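Local coordinates for protein pyridine synthase TbtD (Thermobispora bispora, PDB 5WA4) that probably forms the pyridine core of the thiopeptide thiomuracin by a formal [4+2] aza-cycloaddition within a leader-bearing precursor peptide, at residues 29-40 and 70-79. Sequence-based numbering, arbitrary orientation.
Sequences GVRPAFAAFAAQ and VVRPAIEHVV
V79 N bonds to I75 O at 2.8 Å, a helical bond between two residues that wall the hole for A33; no hydrogen bond spans the segments. The methyl of A33 is a knob among A74, I75, V78 and V79, with A74 O as part of the wall. Alanine suits the place because the axes of 29-35 and 70-79, roughly antiparallel at 146°, approach to 8.4 Å, a closeness that fits a side chain of one methyl. Glycine fits likewise at 29, where G29 CA lies 4.5 Å from V79 CA. Branching at CB lets V78 and V79 each bring a methyl to G29 O; V78 CG1, anti to the backbone N (chi1 179°), also meets P32 CB. Proline lacks an amide hydrogen for the preceding turn, matching the kink there, while its ring carbons offer V78 an apolar surface. A36 and A74 meet CB to CB at 3.7 Å.

In the type I turn A35-A38, F37 has CG between its backbone N and carbonyl carbon (chi1 57°) and lays one ring face against V71 CG2, a CH-pi contact nearly on the ring normal. A74 CB lies at the ring's edge, and V70 CG1 packs against the CB atoms of F37 and Q40.

V30 and F34 touch strand 44-49, V71 touches V60 and V79 touches I123: two helices side by side on one face of a ferredoxin-like sheet. The pairing thus rests on apolar burial; small residues are consistent with the close spacing, and F37 covers the end where the CA atoms stand farther apart (F37 CA to V71 CA, 6.0 Å).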
ATOM      1  N   GLY E  29     -14.589  -0.258  49.911  1.00 74.35           N
ATOM      2  CA  GLY E  29     -15.045  -1.631  49.841  1.00 69.78           C
ATOM      3  C   GLY E  29     -13.920  -2.599  49.530  1.00 77.72           C
ATOM      4  O   GLY E  29     -13.755  -3.601  50.223  1.00 88.97           O
ATOM      5  N   VAL E  30     -13.127  -2.308  48.505  1.00 69.41           N
ATOM      6  CA  VAL E  30     -12.182  -3.308  48.033  1.00 72.93           C
ATOM      7  C   VAL E  30     -10.906  -3.330  48.876  1.00 72.84           C
ATOM      8  O   VAL E  30     -10.487  -4.398  49.319  1.00 72.22           O
ATOM      9  CB  VAL E  30     -11.837  -3.099  46.545  1.00 64.08           C
ATOM     10  CG1 VAL E  30     -10.676  -4.000  46.147  1.00 61.34           C
ATOM     11  CG2 VAL E  30     -13.056  -3.397  45.676  1.00 55.77           C
ATOM     12  N   ARG E  31     -10.300  -2.170  49.112  1.00 70.41           N
ATOM     13  CA  ARG E  31      -9.061  -2.119  49.898  1.00 76.27           C
ATOM     14  C   ARG E  31      -9.196  -2.767  51.294  1.00 79.12           C
ATOM     15  O   ARG E  31      -8.370  -3.611  51.651  1.00 78.13           O
ATOM     16  CB  ARG E  31      -8.547  -0.675  50.035  1.00 70.78           C
ATOM     17  CG  ARG E  31      -7.553  -0.491  51.176  1.00 72.51           C
ATOM     18  CD  ARG E  31      -6.837   0.860  51.153  1.00 66.26           C
ATOM     19  NE  ARG E  31      -7.727   1.971  51.458  1.00 67.89           N
ATOM     20  CZ  ARG E  31      -7.298   3.196  51.753  1.00 81.02           C
ATOM     21  NH1 ARG E  31      -5.983   3.431  51.798  1.00 70.73           N
ATOM     22  NH2 ARG E  31      -8.175   4.177  52.011  1.00 67.39           N
ATOM     23  N   PRO E  32     -10.226  -2.389  52.082  1.00 82.63           N
ATOM     24  CA  PRO E  32     -10.422  -3.107  53.352  1.00 82.77           C
ATOM     25  C   PRO E  32     -10.489  -4.640  53.226  1.00 79.15           C
ATOM     26  O   PRO E  32      -9.871  -5.327  54.034  1.00 82.39           O
ATOM     27  CB  PRO E  32     -11.762  -2.559  53.848  1.00 79.75           C
ATOM     28  CG  PRO E  32     -11.808  -1.182  53.311  1.00 75.60           C
ATOM     29  CD  PRO E  32     -11.169  -1.257  51.956  1.00 76.68           C
ATOM     30  N   ALA E  33     -11.223  -5.160  52.247  1.00 78.76           N
ATOM     31  CA  ALA E  33     -11.315  -6.604  52.055  1.00 79.80           C
ATOM     32  C   ALA E  33      -9.921  -7.198  51.850  1.00 81.84           C
ATOM     33  O   ALA E  33      -9.625  -8.293  52.329  1.00 78.19           O
ATOM     34  CB  ALA E  33     -12.216  -6.932  50.876  1.00 76.51           C
ATOM     35  N   PHE E  34      -9.067  -6.445  51.156  1.00 79.17           N
ATOM     36  CA  PHE E  34      -7.708  -6.875  50.842  1.00 76.45           C
ATOM     37  C   PHE E  34      -6.839  -6.927  52.087  1.00 76.19           C
ATOM     38  O   PHE E  34      -6.023  -7.839  52.237  1.00 76.99           O
ATOM     39  CB  PHE E  34      -7.053  -5.945  49.808  1.00 73.60           C
ATOM     40  CG  PHE E  34      -7.350  -6.303  48.372  1.00 67.85           C
ATOM     41  CD1 PHE E  34      -8.477  -7.044  48.033  1.00 71.59           C
ATOM     42  CD2 PHE E  34      -6.498  -5.883  47.359  1.00 62.06           C
ATOM     43  CE1 PHE E  34      -8.748  -7.367  46.705  1.00 69.72           C
ATOM     44  CE2 PHE E  34      -6.758  -6.196  46.035  1.00 70.79           C
ATOM     45  CZ  PHE E  34      -7.886  -6.943  45.701  1.00 66.88           C
ATOM     46  N   ALA E  35      -6.994  -5.939  52.966  1.00 77.41           N
ATOM     47  CA  ALA E  35      -6.242  -5.923  54.221  1.00 76.64           C
ATOM     48  C   ALA E  35      -6.719  -7.069  55.120  1.00 82.24           C
ATOM     49  O   ALA E  35      -5.927  -7.677  55.857  1.00 70.93           O
ATOM     50  CB  ALA E  35      -6.389  -4.585  54.922  1.00 68.69           C
ATOM     51  N   ALA E  36      -8.016  -7.370  55.013  1.00 78.53           N
ATOM     52  CA  ALA E  36      -8.678  -8.399  55.811  1.00 75.21           C
ATOM     53  C   ALA E  36      -8.090  -9.796  55.625  1.00 78.29           C
ATOM     54  O   ALA E  36      -8.272 -10.657  56.483  1.00 82.80           O
ATOM     55  CB  ALA E  36     -10.153  -8.425  55.489  1.00 81.25           C
ATOM     56  N   PHE E  37      -7.415 -10.033  54.504  1.00 80.50           N
ATOM     57  CA  PHE E  37      -6.751 -11.318  54.298  1.00 80.45           C
ATOM     58  C   PHE E  37      -5.291 -11.165  53.832  1.00 73.82           C
ATOM     59  O   PHE E  37      -4.743 -12.067  53.202  1.00 73.22           O
ATOM     60  CB  PHE E  37      -7.540 -12.175  53.300  1.00 76.24           C
ATOM     61  CG  PHE E  37      -7.754 -11.521  51.959  1.00 82.77           C
ATOM     62  CD1 PHE E  37      -6.700 -11.380  51.048  1.00 81.84           C
ATOM     63  CD2 PHE E  37      -9.016 -11.102  51.574  1.00 85.44           C
ATOM     64  CE1 PHE E  37      -6.894 -10.790  49.811  1.00 76.24           C
ATOM     65  CE2 PHE E  37      -9.220 -10.514  50.327  1.00 86.95           C
ATOM     66  CZ  PHE E  37      -8.156 -10.361  49.445  1.00 78.72           C
ATOM     67  N   ALA E  38      -4.672 -10.032  54.159  1.00 70.44           N
ATOM     68  CA  ALA E  38      -3.333  -9.690  53.655  1.00 74.55           C
ATOM     69  C   ALA E  38      -2.156 -10.407  54.343  1.00 74.67           C
ATOM     70  O   ALA E  38      -1.022 -10.302  53.890  1.00 74.14           O
ATOM     71  CB  ALA E  38      -3.122  -8.183  53.748  1.00 76.99           C
ATOM     72  N   ALA E  39      -2.407 -11.098  55.449  1.00 78.80           N
ATOM     73  CA  ALA E  39      -1.389 -11.968  56.025  1.00 73.17           C
ATOM     74  C   ALA E  39      -1.380 -13.291  55.259  1.00 81.09           C
ATOM     75  O   ALA E  39      -0.330 -13.915  55.072  1.00 85.85           O
ATOM     76  CB  ALA E  39      -1.648 -12.205  57.502  1.00 65.99           C
ATOM     77  N   GLN E  40      -2.561 -13.693  54.795  1.00 74.74           N
ATOM     78  CA  GLN E  40      -2.766 -15.002  54.192  1.00 74.47           C
ATOM     79  C   GLN E  40      -2.602 -14.969  52.666  1.00 81.98           C
ATOM     80  O   GLN E  40      -2.074 -15.917  52.060  1.00 77.33           O
ATOM     81  CB  GLN E  40      -4.154 -15.533  54.559  1.00 72.96           C
ATOM     82  CG  GLN E  40      -4.428 -15.640  56.063  1.00 81.58           C
ATOM     83  CD  GLN E  40      -4.679 -14.279  56.738  1.00 88.09           C
ATOM     84  OE1 GLN E  40      -5.265 -13.367  56.140  1.00 83.94           O
ATOM     85  NE2 GLN E  40      -4.242 -14.145  57.992  1.00 85.98           N
ATOM     86  N   VAL E  70     -10.789 -17.607  54.133  1.00 95.05           N
ATOM     87  CA  VAL E  70     -10.478 -16.242  54.547  1.00 95.28           C
ATOM     88  C   VAL E  70     -10.587 -15.167  53.442  1.00 99.49           C
ATOM     89  O   VAL E  70     -10.718 -13.977  53.761  1.00 98.71           O
ATOM     90  CB  VAL E  70      -9.052 -16.198  55.192  1.00 93.85           C
ATOM     91  CG1 VAL E  70      -7.957 -16.206  54.139  1.00 92.12           C
ATOM     92  CG2 VAL E  70      -8.905 -15.009  56.137  1.00 91.47           C
ATOM     93  N   VAL E  71     -10.573 -15.561  52.164  1.00 99.82           N
ATOM     94  CA  VAL E  71     -10.609 -14.561  51.083  1.00 97.92           C
ATOM     95  C   VAL E  71     -12.028 -14.342  50.484  1.00 99.62           C
ATOM     96  O   VAL E  71     -12.441 -13.194  50.347  1.00 98.59           O
ATOM     97  CB  VAL E  71      -9.565 -14.903  49.951  1.00 92.72           C
ATOM     98  CG1 VAL E  71     -10.090 -15.915  48.950  1.00 92.37           C
ATOM     99  CG2 VAL E  71      -9.127 -13.652  49.220  1.00 86.58           C
ATOM    100  N   ARG E  72     -12.780 -15.398  50.157  1.00 96.71           N
ATOM    101  CA  ARG E  72     -14.151 -15.219  49.649  1.00 93.87           C
ATOM    102  C   ARG E  72     -15.098 -14.586  50.673  1.00103.92           C
ATOM    103  O   ARG E  72     -15.982 -13.818  50.282  1.00106.17           O
ATOM    104  CB  ARG E  72     -14.755 -16.543  49.164  1.00 92.77           C
ATOM    105  CG  ARG E  72     -16.171 -16.408  48.577  1.00 89.60           C
ATOM    106  CD  ARG E  72     -16.877 -17.765  48.399  1.00 96.08           C
ATOM    107  NE  ARG E  72     -16.547 -18.442  47.134  1.00 93.93           N
ATOM    108  CZ  ARG E  72     -17.205 -18.277  45.983  1.00 88.40           C
ATOM    109  NH1 ARG E  72     -18.237 -17.448  45.905  1.00 83.66           N
ATOM    110  NH2 ARG E  72     -16.824 -18.940  44.898  1.00 90.34           N
ATOM    111  N   PRO E  73     -14.943 -14.920  51.978  1.00108.41           N
ATOM    112  CA  PRO E  73     -15.750 -14.241  53.004  1.00106.84           C
ATOM    113  C   PRO E  73     -15.468 -12.752  53.183  1.00102.61           C
ATOM    114  O   PRO E  73     -16.411 -11.964  53.308  1.00 98.76           O
ATOM    115  CB  PRO E  73     -15.382 -14.998  54.283  1.00110.28           C
ATOM    116  CG  PRO E  73     -15.046 -16.358  53.817  1.00109.53           C
ATOM    117  CD  PRO E  73     -14.335 -16.153  52.519  1.00108.66           C
ATOM    118  N   ALA E  74     -14.192 -12.377  53.207  1.00105.68           N
ATOM    119  CA  ALA E  74     -13.809 -10.980  53.417  1.00104.24           C
ATOM    120  C   ALA E  74     -14.245 -10.105  52.239  1.00 99.25           C
ATOM    121  O   ALA E  74     -14.367  -8.885  52.365  1.00 94.18           O
ATOM    122  CB  ALA E  74     -12.293 -10.867  53.645  1.00 98.19           C
ATOM    123  N   ILE E  75     -14.475 -10.740  51.093  1.00100.32           N
ATOM    124  CA  ILE E  75     -14.990 -10.049  49.922  1.00 96.68           C
ATOM    125  C   ILE E  75     -16.494  -9.854  50.067  1.00 93.71           C
ATOM    126  O   ILE E  75     -16.976  -8.729  49.981  1.00 90.31           O
ATOM    127  CB  ILE E  75     -14.642 -10.817  48.615  1.00 95.23           C
ATOM    128  CG1 ILE E  75     -13.260 -10.375  48.120  1.00 98.48           C
ATOM    129  CG2 ILE E  75     -15.689 -10.598  47.520  1.00 80.56           C
ATOM    130  CD1 ILE E  75     -12.577 -11.376  47.202  1.00 91.70           C
ATOM    131  N   GLU E  76     -17.232 -10.931  50.324  1.00 94.93           N
ATOM    132  CA  GLU E  76     -18.681 -10.819  50.465  1.00 92.63           C
ATOM    133  C   GLU E  76     -19.077  -9.954  51.668  1.00 94.44           C
ATOM    134  O   GLU E  76     -20.073  -9.233  51.620  1.00 90.59           O
ATOM    135  CB  GLU E  76     -19.319 -12.200  50.577  1.00 92.18           C
ATOM    136  CG  GLU E  76     -20.805 -12.175  50.945  1.00101.22           C
ATOM    137  CD  GLU E  76     -21.620 -11.178  50.124  1.00106.14           C
ATOM    138  OE1 GLU E  76     -21.405 -11.109  48.894  1.00102.33           O
ATOM    139  OE2 GLU E  76     -22.463 -10.453  50.717  1.00 99.30           O
ATOM    140  N   HIS E  77     -18.295  -9.989  52.740  1.00 93.44           N
ATOM    141  CA  HIS E  77     -18.651  -9.175  53.895  1.00 97.96           C
ATOM    142  C   HIS E  77     -18.294  -7.695  53.695  1.00 95.17           C
ATOM    143  O   HIS E  77     -19.157  -6.823  53.828  1.00 93.56           O
ATOM    144  CB  HIS E  77     -17.989  -9.711  55.173  1.00101.58           C
ATOM    145  CG  HIS E  77     -18.407  -8.988  56.420  1.00102.38           C
ATOM    146  ND1 HIS E  77     -19.730  -8.824  56.779  1.00101.66           N
ATOM    147  CD2 HIS E  77     -17.677  -8.390  57.392  1.00100.99           C
ATOM    148  CE1 HIS E  77     -19.794  -8.151  57.915  1.00103.92           C
ATOM    149  NE2 HIS E  77     -18.563  -7.878  58.309  1.00100.78           N
ATOM    150  N   VAL E  78     -17.035  -7.410  53.370  1.00 90.39           N
ATOM    151  CA  VAL E  78     -16.574  -6.024  53.301  1.00 85.25           C
ATOM    152  C   VAL E  78     -16.960  -5.344  51.986  1.00 85.54           C
ATOM    153  O   VAL E  78     -17.297  -4.160  51.983  1.00 81.42           O
ATOM    154  CB  VAL E  78     -15.044  -5.926  53.477  1.00 86.03           C
ATOM    155  CG1 VAL E  78     -14.572  -4.469  53.369  1.00 76.40           C
ATOM    156  CG2 VAL E  78     -14.618  -6.553  54.787  1.00 84.98           C
ATOM    157  N   VAL E  79     -16.907  -6.081  50.871  1.00 90.67           N
ATOM    158  CA  VAL E  79     -17.319  -5.519  49.578  1.00 88.86           C
ATOM    159  C   VAL E  79     -18.839  -5.494  49.522  1.00 83.91           C
ATOM    160  O   VAL E  79     -19.427  -4.453  49.244  1.00 88.24           O
ATOM    161  CB  VAL E  79     -16.754  -6.302  48.351  1.00 85.42           C
ATOM    162  CG1 VAL E  79     -17.197  -5.665  47.057  1.00 77.54           C
ATOM    163  CG2 VAL E  79     -15.244  -6.337  48.389  1.00 86.53           C
TER